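PDB 5NJI: Phthiocerol/phenolphthiocerol synthesis polyketide synthase type I PpsC from Mycobacterium tuberculosis, which probably removes water from beta-hydroxyacyl intermediates through the dehydratase domain seen here, as a step in building the phthiocerol and phenolphthiocerol lipids. Local coordinates for residues 27-32 and 220-225; 41-46 and 115-120; 121-126 and 142-147. The protein carries 1 engineered substitution. All blocks are in the same frame, centred on the assembly; numbering follows the deposited sequence.

Interaction 1 (27-32 and 220-225)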
ATOM      1  N   ASP A  27      20.520  -6.990  -6.353  1.00 67.78           N
ATOM      2  CA  ASP A  27      19.874  -5.949  -7.104  1.00 63.99           C
ATOM      3  C   ASP A  27      18.473  -6.536  -7.266  1.00 55.49           C
ATOM      4  O   ASP A  27      17.617  -5.916  -7.836  1.00 44.60           O
ATOM      5  CB  ASP A  27      20.579  -5.570  -8.502  1.00 71.61           C
ATOM      6  CG  ASP A  27      20.598  -3.972  -8.792  1.00 78.59           C
ATOM      7  OD1 ASP A  27      21.344  -3.241  -8.137  1.00 79.90           O
ATOM      8  OD2 ASP A  27      19.870  -3.414  -9.666  1.00 80.40           O
ATOM      9  N   THR A  28      18.269  -7.731  -6.737  1.00 43.34           N
ATOM     10  CA  THR A  28      16.950  -8.323  -6.930  1.00 33.97           C
ATOM     11  C   THR A  28      15.922  -7.696  -5.991  1.00 27.71           C
ATOM     12  O   THR A  28      16.148  -7.585  -4.784  1.00 32.54           O
ATOM     13  CB  THR A  28      17.009  -9.831  -6.695  1.00 44.10           C
ATOM     14  OG1 THR A  28      18.046 -10.397  -7.503  1.00 53.42           O
ATOM     15  CG2 THR A  28      15.685 -10.481  -7.056  1.00 43.95           C
ATOM     16  N   HIS A  29      14.788  -7.320  -6.542  1.00 24.80           N
ATOM     17  CA  HIS A  29      13.684  -6.800  -5.737  1.00 21.29           C
ATOM     18  C   HIS A  29      13.173  -7.891  -4.793  1.00 23.14           C
ATOM     19  O   HIS A  29      12.858  -8.995  -5.247  1.00 19.79           O
ATOM     20  CB  HIS A  29      12.583  -6.341  -6.677  1.00 21.71           C
ATOM     21  CG  HIS A  29      11.551  -5.480  -6.032  1.00 19.21           C
ATOM     22  ND1 HIS A  29      10.663  -5.963  -5.096  1.00 17.66           N
ATOM     23  CD2 HIS A  29      11.256  -4.172  -6.196  1.00 20.56           C
ATOM     24  CE1 HIS A  29       9.861  -4.983  -4.715  1.00 16.86           C
ATOM     25  NE2 HIS A  29      10.213  -3.883  -5.354  1.00 19.39           N
ATOM     26  N   PRO A  30      13.065  -7.631  -3.485  1.00 20.32           N
ATOM     27  CA  PRO A  30      12.727  -8.721  -2.558  1.00 20.27           C
ATOM     28  C   PRO A  30      11.287  -9.183  -2.634  1.00 19.35           C
ATOM     29  O   PRO A  30      11.004 -10.289  -2.158  1.00 21.36           O
ATOM     30  CB  PRO A  30      13.034  -8.124  -1.183  1.00 21.20           C
ATOM     31  CG  PRO A  30      12.884  -6.670  -1.384  1.00 21.14           C
ATOM     32  CD  PRO A  30      13.412  -6.399  -2.756  1.00 23.82           C
ATOM     33  N   LEU A  31      10.375  -8.398  -3.205  1.00 17.68           N
ATOM     34  CA  LEU A  31       8.982  -8.818  -3.338  1.00 14.83           C
ATOM     35  C   LEU A  31       8.648  -9.267  -4.751  1.00 17.46           C
ATOM     36  O   LEU A  31       7.886 -10.221  -4.932  1.00 21.22           O
ATOM     37  CB  LEU A  31       8.028  -7.685  -2.927  1.00 17.08           C
ATOM     38  CG  LEU A  31       8.270  -7.117  -1.527  1.00 21.38           C
ATOM     39  CD1 LEU A  31       7.319  -5.949  -1.225  1.00 18.71           C
ATOM     40  CD2 LEU A  31       8.143  -8.223  -0.492  1.00 27.41           C
ATOM     41  N   LEU A  32       9.229  -8.618  -5.753  1.00 17.13           N
ATOM     42  CA  LEU A  32       8.936  -8.945  -7.143  1.00 18.68           C
ATOM     43  C   LEU A  32       9.760 -10.125  -7.616  1.00 19.99           C
ATOM     44  O   LEU A  32       9.244 -11.008  -8.321  1.00 18.34           O
ATOM     45  CB  LEU A  32       9.203  -7.723  -8.018  1.00 17.89           C
ATOM     46  CG  LEU A  32       9.095  -7.917  -9.530  1.00 19.08           C
ATOM     47  CD1 LEU A  32       7.657  -8.138  -9.959  1.00 21.83           C
ATOM     48  CD2 LEU A  32       9.689  -6.754 -10.272  1.00 20.60           C
ATOM     49  N   ARG A 220      16.268  -0.468  -0.736  1.00 38.18           N
ATOM     50  CA  ARG A 220      16.874   0.166  -1.898  1.00 36.68           C
ATOM     51  C   ARG A 220      16.120   0.012  -3.256  1.00 36.92           C
ATOM     52  O   ARG A 220      16.226   0.826  -4.107  1.00 30.65           O
ATOM     53  CB  ARG A 220      18.342  -0.267  -2.090  1.00 37.89           C
ATOM     54  CG  ARG A 220      18.674  -1.732  -1.765  1.00 58.98           C
ATOM     55  CD  ARG A 220      18.186  -2.424  -0.451  1.00 58.19           C
ATOM     56  NE  ARG A 220      19.065  -2.275   0.730  1.00 69.48           N
ATOM     57  CZ  ARG A 220      18.950  -1.463   1.796  1.00 60.99           C
ATOM     58  NH1 ARG A 220      17.970  -0.574   2.006  1.00 50.97           N
ATOM     59  NH2 ARG A 220      19.855  -1.588   2.710  1.00 55.71           N
ATOM     60  N   GLU A 221      15.502  -1.140  -3.490  1.00 33.57           N
ATOM     61  CA  GLU A 221      14.892  -1.416  -4.784  1.00 40.10           C
ATOM     62  C   GLU A 221      13.439  -0.969  -4.876  1.00 29.33           C
ATOM     63  O   GLU A 221      12.832  -1.139  -5.937  1.00 30.15           O
ATOM     64  CB  GLU A 221      14.979  -2.913  -5.108  1.00 44.73           C
ATOM     65  CG  GLU A 221      16.394  -3.463  -5.108  1.00 50.49           C
ATOM     66  CD  GLU A 221      17.270  -2.808  -6.157  1.00 69.56           C
ATOM     67  OE1 GLU A 221      16.759  -2.526  -7.262  1.00 75.98           O
ATOM     68  OE2 GLU A 221      18.463  -2.565  -5.875  1.00 77.07           O
ATOM     69  N   PHE A 222      12.872  -0.380  -3.824  1.00 23.82           N
ATOM     70  CA  PHE A 222      11.451  -0.045  -3.855  1.00 20.91           C
ATOM     71  C   PHE A 222      11.194   1.234  -4.640  1.00 26.32           C
ATOM     72  O   PHE A 222      11.881   2.243  -4.453  1.00 30.74           O
ATOM     73  CB  PHE A 222      10.881   0.128  -2.446  1.00 20.15           C
ATOM     74  CG  PHE A 222      10.856  -1.130  -1.612  1.00 19.19           C
ATOM     75  CD1 PHE A 222      10.818  -2.383  -2.189  1.00 22.82           C
ATOM     76  CD2 PHE A 222      10.830  -1.043  -0.230  1.00 19.31           C
ATOM     77  CE1 PHE A 222      10.777  -3.524  -1.408  1.00 25.76           C
ATOM     78  CE2 PHE A 222      10.791  -2.162   0.550  1.00 20.85           C
ATOM     79  CZ  PHE A 222      10.767  -3.417  -0.038  1.00 22.03           C
ATOM     80  N   MET A 223      10.121   1.192  -5.384  1.00 22.70           N
ATOM     81  CA  MET A 223       9.615   2.345  -6.102  1.00 23.53           C
ATOM     82  C   MET A 223       8.746   3.124  -5.061  1.00 24.83           C
ATOM     83  O   MET A 223       8.856   4.316  -4.886  1.00 25.96           O
ATOM     84  CB  MET A 223       8.735   2.020  -7.331  1.00 23.51           C
ATOM     85  CG  MET A 223       9.405   1.284  -8.462  1.00 27.89           C
ATOM     86  SD  MET A 223      10.552   2.375  -9.239  1.00 34.07           S
ATOM     87  CE  MET A 223       9.429   3.545  -9.930  1.00 39.74           C
ATOM     88  N   LEU A 224       8.054   2.394  -4.303  0.50 18.27           N
ATOM     89  CA  LEU A 224       7.065   2.882  -3.314  0.50 22.72           C
ATOM     90  C   LEU A 224       7.204   2.015  -2.062  0.50 28.60           C
ATOM     91  O   LEU A 224       7.237   0.875  -2.200  0.50 28.25           O
ATOM     92  CB  LEU A 224       5.599   2.722  -3.911  0.50 26.78           C
ATOM     93  CG  LEU A 224       4.278   3.142  -3.250  0.50 30.93           C
ATOM     94  CD1 LEU A 224       4.292   4.621  -2.894  0.50 29.01           C
ATOM     95  CD2 LEU A 224       3.018   2.803  -4.065  0.50 25.46           C
ATOM     96  N   HIS A 225       7.633   2.487  -1.034  1.00 18.32           N
ATOM     97  CA  HIS A 225       7.914   1.705   0.173  1.00 17.06           C
ATOM     98  C   HIS A 225       6.545   1.227   0.763  1.00 17.83           C
ATOM     99  O   HIS A 225       5.834   2.013   1.208  1.00 15.17           O
ATOM    100  CB  HIS A 225       8.740   2.490   1.255  1.00 16.47           C
ATOM    101  CG  HIS A 225       9.370   1.612   2.297  1.00 15.21           C
ATOM    102  ND1 HIS A 225       8.675   0.641   2.964  1.00 20.32           N
ATOM    103  CD2 HIS A 225      10.647   1.518   2.745  1.00 18.05           C
ATOM    104  CE1 HIS A 225       9.486  -0.002   3.776  1.00 21.18           C
ATOM    105  NE2 HIS A 225      10.686   0.513   3.665  1.00 20.58           N
TER
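Two loops of the double hotdog dehydratase fold meet here, His-29, Pro-30 and Leu-31 packing against Glu-221 and Phe-222 near the N-terminal end of helix 226-234. Side-chain packing carries the contact, centred on the Phe-222 ring and the Glu-221 side chain. The rings of His-29 and Phe-222 meet obliquely, planes 50° apart; at the edge of the phenyl, His-29 NE2 lies near its plane, 3.6 Å from Phe-222 CD1. Pro-30 adds its ring carbon CG, 3.8 Å from Phe-222 CE1, and Leu-31 CD1 comes to 4.2 Å of the same CE1. A phenylalanine suits the place because one flat, apolar group can meet all three neighbours. Within its own segment, Phe-222 CD2 sits over the centre of the His-225 ring, 3.9 Å above its plane. Glu-221, bent at chi2, runs along the backbone of Asp-27 and Thr-28, its OE1 3.5 Å from Asp-27 O; the nearby Asp-27 carboxylate, of like charge, is poorly ordered.

Swung away from its own backbone N (chi1 -165°), the imidazole of His-29 lets ND1 accept a hydrogen bond from the backbone N of Leu-31 at 3.1 Å, close to the ring plane, while NE2 is hydrogen-bonded to Glu-75. With both nitrogens engaged, rotation of the ring is restricted. Its CD2 approaches Glu-221 O at 3.4 Å.

Helix 70-84 underlies both loops. Its Glu-75, besides holding His-29, accepts from the backbone N atoms of Met-223 and Leu-224, joining the two segments through one carboxylate. Ala-79 of that helix supports His-29 and Ile-76 supports Leu-31; His-225 caps helix 226-234 through Val-227 N.

Interaction 2 (41-46 and 115-120)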
ATOM      1  N   ASN A  41       4.767 -15.674 -25.959  1.00 19.62           N
ATOM      2  CA  ASN A  41       3.608 -14.767 -25.859  1.00 23.88           C
ATOM      3  C   ASN A  41       3.955 -13.297 -25.484  1.00 22.10           C
ATOM      4  O   ASN A  41       3.066 -12.442 -25.393  1.00 24.46           O
ATOM      5  CB  ASN A  41       2.552 -15.338 -24.878  1.00 27.61           C
ATOM      6  CG  ASN A  41       3.104 -15.502 -23.459  1.00 20.26           C
ATOM      7  OD1 ASN A  41       4.270 -15.192 -23.210  1.00 22.93           O
ATOM      8  ND2 ASN A  41       2.276 -15.989 -22.523  1.00 21.49           N
ATOM      9  N   GLY A  42       5.234 -13.017 -25.247  1.00 21.85           N
ATOM     10  CA  GLY A  42       5.662 -11.683 -24.881  1.00 20.88           C
ATOM     11  C   GLY A  42       5.378 -11.285 -23.447  1.00 19.98           C
ATOM     12  O   GLY A  42       5.675 -10.149 -23.072  1.00 22.92           O
ATOM     13  N   THR A  43       4.814 -12.173 -22.648  1.00 18.39           N
ATOM     14  CA  THR A  43       4.480 -11.870 -21.261  1.00 16.16           C
ATOM     15  C   THR A  43       5.722 -11.923 -20.387  1.00 17.85           C
ATOM     16  O   THR A  43       6.527 -12.852 -20.489  1.00 18.55           O
ATOM     17  CB  THR A  43       3.426 -12.862 -20.794  1.00 18.36           C
ATOM     18  OG1 THR A  43       2.270 -12.700 -21.611  1.00 21.82           O
ATOM     19  CG2 THR A  43       3.059 -12.699 -19.318  1.00 21.20           C
ATOM     20  N   ARG A  44       5.908 -10.916 -19.549  1.00 17.11           N
ATOM     21  CA  ARG A  44       7.012 -10.964 -18.607  1.00 16.52           C
ATOM     22  C   ARG A  44       6.516 -11.632 -17.338  1.00 15.41           C
ATOM     23  O   ARG A  44       5.361 -11.443 -16.942  1.00 16.35           O
ATOM     24  CB  ARG A  44       7.578  -9.577 -18.320  1.00 19.68           C
ATOM     25  CG  ARG A  44       8.949  -9.623 -17.654  1.00 23.63           C
ATOM     26  CD  ARG A  44       9.746  -8.348 -17.924  1.00 27.52           C
ATOM     27  NE  ARG A  44      10.947  -8.292 -17.101  1.00 26.57           N
ATOM     28  CZ  ARG A  44      12.075  -8.939 -17.379  1.00 33.37           C
ATOM     29  NH1 ARG A  44      12.165  -9.693 -18.467  1.00 29.91           N
ATOM     30  NH2 ARG A  44      13.118  -8.833 -16.563  1.00 27.12           N
ATOM     31  N   VAL A  45       7.382 -12.455 -16.738  1.00 15.27           N
ATOM     32  CA  VAL A  45       7.033 -13.300 -15.599  1.00 13.91           C
ATOM     33  C   VAL A  45       8.132 -13.171 -14.552  1.00 15.86           C
ATOM     34  O   VAL A  45       9.318 -13.268 -14.882  1.00 18.34           O
ATOM     35  CB  VAL A  45       6.886 -14.787 -15.992  1.00 14.85           C
ATOM     36  CG1 VAL A  45       6.375 -15.586 -14.797  1.00 18.31           C
ATOM     37  CG2 VAL A  45       5.964 -14.976 -17.188  1.00 17.74           C
ATOM     38  N   TRP A  46       7.742 -12.987 -13.291  1.00 15.04           N
ATOM     39  CA  TRP A  46       8.684 -12.969 -12.185  1.00 15.87           C
ATOM     40  C   TRP A  46       8.260 -13.977 -11.129  1.00 17.15           C
ATOM     41  O   TRP A  46       7.068 -14.257 -10.965  1.00 18.72           O
ATOM     42  CB  TRP A  46       8.743 -11.590 -11.498  1.00 17.84           C
ATOM     43  CG  TRP A  46       9.167 -10.409 -12.330  1.00 16.95           C
ATOM     44  CD1 TRP A  46      10.380  -9.787 -12.289  1.00 19.32           C
ATOM     45  CD2 TRP A  46       8.373  -9.674 -13.282  1.00 14.22           C
ATOM     46  NE1 TRP A  46      10.395  -8.715 -13.149  1.00 16.61           N
ATOM     47  CE2 TRP A  46       9.181  -8.625 -13.770  1.00 15.14           C
ATOM     48  CE3 TRP A  46       7.065  -9.794 -13.762  1.00 16.52           C
ATOM     49  CZ2 TRP A  46       8.722  -7.702 -14.711  1.00 17.99           C
ATOM     50  CZ3 TRP A  46       6.612  -8.868 -14.706  1.00 17.79           C
ATOM     51  CH2 TRP A  46       7.440  -7.846 -15.170  1.00 15.04           C
ATOM     52  N   THR A 115       2.965 -11.448 -13.391  1.00 16.25           N
ATOM     53  CA  THR A 115       3.033 -11.306 -14.841  1.00 14.62           C
ATOM     54  C   THR A 115       2.704  -9.885 -15.255  1.00 16.03           C
ATOM     55  O   THR A 115       1.965  -9.171 -14.574  1.00 16.84           O
ATOM     56  CB  THR A 115       2.082 -12.245 -15.573  1.00 17.95           C
ATOM     57  OG1 THR A 115       0.735 -12.040 -15.126  1.00 20.68           O
ATOM     58  CG2 THR A 115       2.486 -13.712 -15.385  1.00 18.37           C
ATOM     59  N   LEU A 116       3.269  -9.481 -16.384  1.00 14.88           N
ATOM     60  CA  LEU A 116       2.977  -8.172 -16.952  1.00 17.02           C
ATOM     61  C   LEU A 116       2.765  -8.319 -18.447  1.00 18.57           C
ATOM     62  O   LEU A 116       3.584  -8.929 -19.139  1.00 16.83           O
ATOM     63  CB  LEU A 116       4.098  -7.168 -16.681  1.00 16.05           C
ATOM     64  CG  LEU A 116       3.889  -5.726 -17.184  1.00 18.21           C
ATOM     65  CD1 LEU A 116       4.670  -4.768 -16.336  1.00 17.80           C
ATOM     66  CD2 LEU A 116       4.339  -5.567 -18.645  1.00 20.49           C
ATOM     67  N   THR A 117       1.692  -7.725 -18.936  1.00 18.06           N
ATOM     68  CA  THR A 117       1.447  -7.603 -20.363  1.00 19.58           C
ATOM     69  C   THR A 117       1.207  -6.134 -20.669  1.00 20.78           C
ATOM     70  O   THR A 117       0.816  -5.365 -19.795  1.00 21.45           O
ATOM     71  CB  THR A 117       0.240  -8.424 -20.804  1.00 22.16           C
ATOM     72  OG1 THR A 117      -0.951  -7.930 -20.169  1.00 26.53           O
ATOM     73  CG2 THR A 117       0.429  -9.888 -20.434  1.00 24.17           C
ATOM     74  N   GLY A 118       1.457  -5.735 -21.916  1.00 22.80           N
ATOM     75  CA  GLY A 118       1.158  -4.384 -22.353  1.00 22.63           C
ATOM     76  C   GLY A 118       2.399  -3.666 -22.841  1.00 23.58           C
ATOM     77  O   GLY A 118       3.359  -4.294 -23.303  1.00 28.74           O
ATOM     78  N   ASP A 119       2.370  -2.335 -22.736  1.00 26.69           N
ATOM     79  CA  ASP A 119       3.426  -1.509 -23.301  1.00 29.29           C
ATOM     80  C   ASP A 119       3.706  -0.347 -22.356  1.00 26.74           C
ATOM     81  O   ASP A 119       3.136  -0.258 -21.262  1.00 31.06           O
ATOM     82  CB  ASP A 119       3.060  -1.040 -24.723  1.00 35.23           C
ATOM     83  CG  ASP A 119       1.842  -0.120 -24.766  1.00 41.92           C
ATOM     84  OD1 ASP A 119       1.494   0.519 -23.751  1.00 34.36           O
ATOM     85  OD2 ASP A 119       1.223  -0.030 -25.846  1.00 48.34           O
ATOM     86  N   GLU A 120       4.608   0.483 -22.809  1.00 33.94           N
ATOM     87  CA  GLU A 120       5.139   1.522 -21.966  1.00 40.65           C
ATOM     88  C   GLU A 120       4.164   2.646 -21.646  1.00 36.70           C
ATOM     89  O   GLU A 120       4.519   3.517 -20.936  1.00 45.09           O
ATOM     90  CB  GLU A 120       6.540   2.083 -22.371  1.00 46.39           C
ATOM     91  CG  GLU A 120       6.571   3.195 -23.422  1.00 65.31           C
ATOM     92  CD  GLU A 120       8.007   3.784 -23.621  1.00 85.91           C
ATOM     93  OE1 GLU A 120       8.256   5.022 -23.608  1.00 89.49           O
ATOM     94  OE2 GLU A 120       8.946   2.973 -23.814  1.00 91.95           O
TER
HETATM   95  O   HOH W   1       5.195  -8.057 -21.384  1.00 33.60           O
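Arg-44 and Leu-116 pair backbone to backbone where strand 44-50 runs antiparallel to strand 110-118, the short segments being inclined at 163°. In this hydrogen-bonded pair Arg-44 N donates to Leu-116 O at 3.1 Å, and Leu-116 N returns a bond to Arg-44 O at 2.9 Å. Val-45 and Thr-115 follow as a non-hydrogen-bonded pair, and Thr-115 CA makes a CA-H...O contact of 3.1 Å with Arg-44 O.

Water prolongs the pairing beyond the last direct bond. One molecule donates to both Gly-42 O and Leu-116 O, giving the latter a second partner besides Arg-44 N. Here the chain turns: Asn-41 OD1 accepts from Thr-43 N at 3.1 Å in an Asx turn, with the donor above the amide's carbonyl plane, and Gly-42 takes a positive phi (77°) that a residue without a side chain adopts easily.

Apolar contact differs on the two faces. On one, Trp-46 lies alongside Leu-116, the edge of its indole bringing CZ3 to 3.6 Å from Leu-116 CB; Arg-44 CG lies over one indole face, offset toward its rim, 3.4 Å above the plane. On the other, the branched side chains of Thr-43, Val-45 and Thr-115 suit the extended backbone: Thr-43 CG2, turned anti to its N, lies 3.9 Å from Thr-115 CB.

The polar ends of Arg-44 and Trp-46 converge on Asp-83 at the end of helix 70-84, a salt bridge from the one and a hydrogen bond from the other. Leu-116 and Trp-46 both pack on Thr-84 of this helix, while strands 34-37 and 122-130 continue the sheet on either side of the pair.

Interaction 3 (121-126 and 142-147)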
ATOM      1  N   GLN A 121       2.976   2.621 -22.219  1.00 35.90           N
ATOM      2  CA  GLN A 121       1.917   3.584 -21.954  1.00 29.86           C
ATOM      3  C   GLN A 121       0.912   3.049 -20.954  1.00 29.02           C
ATOM      4  O   GLN A 121       0.430   3.801 -20.100  1.00 30.10           O
ATOM      5  CB  GLN A 121       1.173   3.942 -23.248  1.00 36.19           C
ATOM      6  CG  GLN A 121       2.002   4.706 -24.255  1.00 45.93           C
ATOM      7  CD  GLN A 121       2.623   5.939 -23.657  1.00 51.01           C
ATOM      8  OE1 GLN A 121       3.826   6.151 -23.772  1.00 65.48           O
ATOM      9  NE2 GLN A 121       1.809   6.757 -22.996  1.00 51.22           N
ATOM     10  N   ARG A 122       0.573   1.768 -21.072  1.00 31.19           N
ATOM     11  CA  ARG A 122      -0.403   1.130 -20.201  1.00 28.18           C
ATOM     12  C   ARG A 122      -0.109  -0.360 -20.188  1.00 25.48           C
ATOM     13  O   ARG A 122       0.040  -0.965 -21.254  1.00 29.05           O
ATOM     14  CB  ARG A 122      -1.831   1.383 -20.686  1.00 37.10           C
ATOM     15  CG  ARG A 122      -2.929   0.754 -19.842  1.00 41.32           C
ATOM     16  CD  ARG A 122      -4.291   1.247 -20.295  1.00 56.57           C
ATOM     17  NE  ARG A 122      -5.384   0.683 -19.510  1.00 65.57           N
ATOM     18  CZ  ARG A 122      -6.015  -0.451 -19.796  1.00 75.63           C
ATOM     19  NH1 ARG A 122      -5.667  -1.168 -20.858  1.00 85.70           N
ATOM     20  NH2 ARG A 122      -7.001  -0.874 -19.016  1.00 69.42           N
ATOM     21  N   CYS A 123      -0.039  -0.946 -18.996  1.00 22.99           N
ATOM     22  CA  CYS A 123       0.264  -2.365 -18.869  1.00 23.33           C
ATOM     23  C   CYS A 123      -0.578  -2.963 -17.743  1.00 20.10           C
ATOM     24  O   CYS A 123      -1.122  -2.251 -16.898  1.00 20.52           O
ATOM     25  CB  CYS A 123       1.763  -2.592 -18.637  1.00 26.27           C
ATOM     26  SG  CYS A 123       2.414  -1.850 -17.145  1.00 25.54           S
ATOM     27  N   GLN A 124      -0.734  -4.286 -17.783  1.00 19.00           N
ATOM     28  CA  GLN A 124      -1.598  -5.023 -16.880  1.00 20.36           C
ATOM     29  C   GLN A 124      -0.727  -5.986 -16.097  1.00 19.79           C
ATOM     30  O   GLN A 124       0.054  -6.742 -16.686  1.00 19.46           O
ATOM     31  CB  GLN A 124      -2.702  -5.804 -17.630  1.00 26.83           C
ATOM     32  CG  GLN A 124      -3.531  -4.968 -18.585  1.00 56.79           C
ATOM     33  CD  GLN A 124      -4.566  -4.122 -17.875  1.00 72.87           C
ATOM     34  OE1 GLN A 124      -4.809  -4.290 -16.678  1.00 80.81           O
ATOM     35  NE2 GLN A 124      -5.183  -3.205 -18.609  1.00 69.98           N
ATOM     36  N   VAL A 125      -0.864  -5.961 -14.781  1.00 18.73           N
ATOM     37  CA  VAL A 125      -0.066  -6.787 -13.888  1.00 16.29           C
ATOM     38  C   VAL A 125      -1.005  -7.729 -13.155  1.00 16.35           C
ATOM     39  O   VAL A 125      -2.098  -7.332 -12.744  1.00 20.56           O
ATOM     40  CB  VAL A 125       0.730  -5.907 -12.904  1.00 16.62           C
ATOM     41  CG1 VAL A 125       1.465  -6.751 -11.869  1.00 20.46           C
ATOM     42  CG2 VAL A 125       1.709  -5.028 -13.647  1.00 18.31           C
ATOM     43  N   GLU A 126      -0.591  -8.983 -12.999  1.00 14.92           N
ATOM     44  CA  GLU A 126      -1.354  -9.956 -12.223  1.00 15.99           C
ATOM     45  C   GLU A 126      -0.395 -10.627 -11.255  1.00 15.08           C
ATOM     46  O   GLU A 126       0.745 -10.939 -11.617  1.00 17.44           O
ATOM     47  CB  GLU A 126      -2.071 -10.977 -13.127  1.00 18.95           C
ATOM     48  CG  GLU A 126      -3.053 -11.888 -12.407  1.00 39.74           C
ATOM     49  CD  GLU A 126      -4.135 -12.431 -13.331  1.00 53.02           C
ATOM     50  OE1 GLU A 126      -4.244 -11.950 -14.484  1.00 45.76           O
ATOM     51  OE2 GLU A 126      -4.876 -13.341 -12.897  1.00 53.12           O
ATOM     52  N   ALA A 142      -3.565  -5.311 -11.411  1.00 18.52           N
ATOM     53  CA  ALA A 142      -3.376  -3.868 -11.450  1.00 17.87           C
ATOM     54  C   ALA A 142      -3.241  -3.387 -12.884  1.00 20.90           C
ATOM     55  O   ALA A 142      -2.684  -4.070 -13.744  1.00 20.12           O
ATOM     56  CB  ALA A 142      -2.148  -3.413 -10.669  1.00 16.47           C
ATOM     57  N   THR A 143      -3.775  -2.201 -13.137  1.00 16.64           N
ATOM     58  CA  THR A 143      -3.500  -1.478 -14.368  1.00 19.35           C
ATOM     59  C   THR A 143      -2.538  -0.346 -14.044  1.00 23.31           C
ATOM     60  O   THR A 143      -2.833   0.510 -13.197  1.00 20.82           O
ATOM     61  CB  THR A 143      -4.786  -0.945 -14.993  1.00 22.67           C
ATOM     62  OG1 THR A 143      -5.649  -2.035 -15.307  1.00 29.08           O
ATOM     63  CG2 THR A 143      -4.465  -0.186 -16.260  1.00 27.02           C
ATOM     64  N   VAL A 144      -1.393  -0.344 -14.715  1.00 19.42           N
ATOM     65  CA  VAL A 144      -0.348   0.650 -14.522  1.00 20.27           C
ATOM     66  C   VAL A 144      -0.236   1.488 -15.785  1.00 19.71           C
ATOM     67  O   VAL A 144      -0.294   0.963 -16.902  1.00 21.91           O
ATOM     68  CB  VAL A 144       1.000  -0.016 -14.188  1.00 19.12           C
ATOM     69  CG1 VAL A 144       2.107   1.004 -14.030  1.00 23.71           C
ATOM     70  CG2 VAL A 144       0.875  -0.877 -12.928  1.00 18.27           C
ATOM     71  N   ALA A 145      -0.069   2.797 -15.610  1.00 18.07           N
ATOM     72  CA  ALA A 145      -0.029   3.710 -16.740  1.00 22.61           C
ATOM     73  C   ALA A 145       1.046   4.757 -16.490  1.00 21.14           C
ATOM     74  O   ALA A 145       1.529   4.935 -15.373  1.00 20.52           O
ATOM     75  CB  ALA A 145      -1.398   4.366 -16.973  1.00 25.39           C
ATOM     76  N   ARG A 146       1.435   5.457 -17.549  1.00 23.61           N
ATOM     77  CA  ARG A 146       2.367   6.560 -17.381  1.00 23.80           C
ATOM     78  C   ARG A 146       1.804   7.606 -16.423  1.00 24.18           C
ATOM     79  O   ARG A 146       0.610   7.906 -16.432  1.00 24.83           O
ATOM     80  CB  ARG A 146       2.682   7.202 -18.739  1.00 28.18           C
ATOM     81  CG  ARG A 146       3.588   6.362 -19.641  1.00 45.01           C
ATOM     82  CD  ARG A 146       5.001   6.211 -19.073  1.00 49.94           C
ATOM     83  NE  ARG A 146       5.938   7.192 -19.615  1.00 67.98           N
ATOM     84  CZ  ARG A 146       6.766   6.968 -20.634  1.00 71.94           C
ATOM     85  NH1 ARG A 146       6.790   5.790 -21.245  1.00 70.21           N
ATOM     86  NH2 ARG A 146       7.577   7.933 -21.048  1.00 70.72           N
ATOM     87  N   ALA A 147       2.683   8.129 -15.575  1.00 24.63           N
ATOM     88  CA  ALA A 147       2.290   9.046 -14.511  1.00 22.72           C
ATOM     89  C   ALA A 147       1.712  10.336 -15.071  1.00 27.44           C
ATOM     90  O   ALA A 147       2.220  10.894 -16.047  1.00 28.99           O
ATOM     91  CB  ALA A 147       3.499   9.377 -13.655  1.00 21.40           C
TER
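Thr-143 and Gln-124 join their side chains in a hydrogen bond, Thr-143 OG1 donating to Gln-124 OE1 at 2.8 Å. The two lie side by side on the same face of the sheet, and the glutamine reaches its neighbour because its chain is bent at chi2 (-77°), which folds the amide back over the strand pair. The donor is bent well off the C=O direction (C=O...donor angle 115°) and tilted from the carbonyl plane.

Backbone bonds form the ladder beneath. Cys-123 N donates to Val-144 O at 2.8 Å, and Cys-123 O accepts from Val-144 N; Val-125 and Ala-142 exchange an equivalent pair, and Arg-146 N closes the row on Gln-121 O at 3.2 Å. At this end Gln-121 OE1 lies over one face of the Arg-146 guanidinium, whose NH1 makes a salt bridge with Glu-120.

Packing separates by face. Beside the Thr-143 and Gln-124 pair, the extended Arg-122 chain brings NE to 3.5 Å from Thr-143 CG2. The opposite face is apolar: Cys-123 SG touches Val-144 CB at 3.8 Å, and Val-125 CG2 meets Val-144 CG2 at 4.3 Å. Compact residues suit this inner side, where Val-144 and Ala-142 rest on Ala-77, and Val-144 and Cys-123 on Ala-81.

The arrangement is an antiparallel beta hairpin, strand 122-130 returning as strand 136-146, laid against helix 70-84. A sheet wrapped round a helix in this way is characteristic of the hotdog fold, of which polyketide synthase dehydratases contain two copies.

How the interactions relate
From the N terminus, residues 27-32 come first and meet 220-225, so interaction 1 closes the longest loop and brings the start of the modelled chain to the threshold of helix 226-234. The other two contacts fall within that loop. Interaction 2 closes 41-46 onto 115-120, enclosing helix 70-84 and strand 93-100; interaction 3 then opens and shuts the hairpin of 121-126 with 142-147, so these two follow in series without crossing. They abut in the sheet, where Thr-117 O and Gln-124 N, 2.8 Å apart, probably hydrogen bond. Interaction 1 touches interaction 2 where Leu-32 packs on Trp-46, but stays about 7 Å from interaction 3 at their nearest atoms.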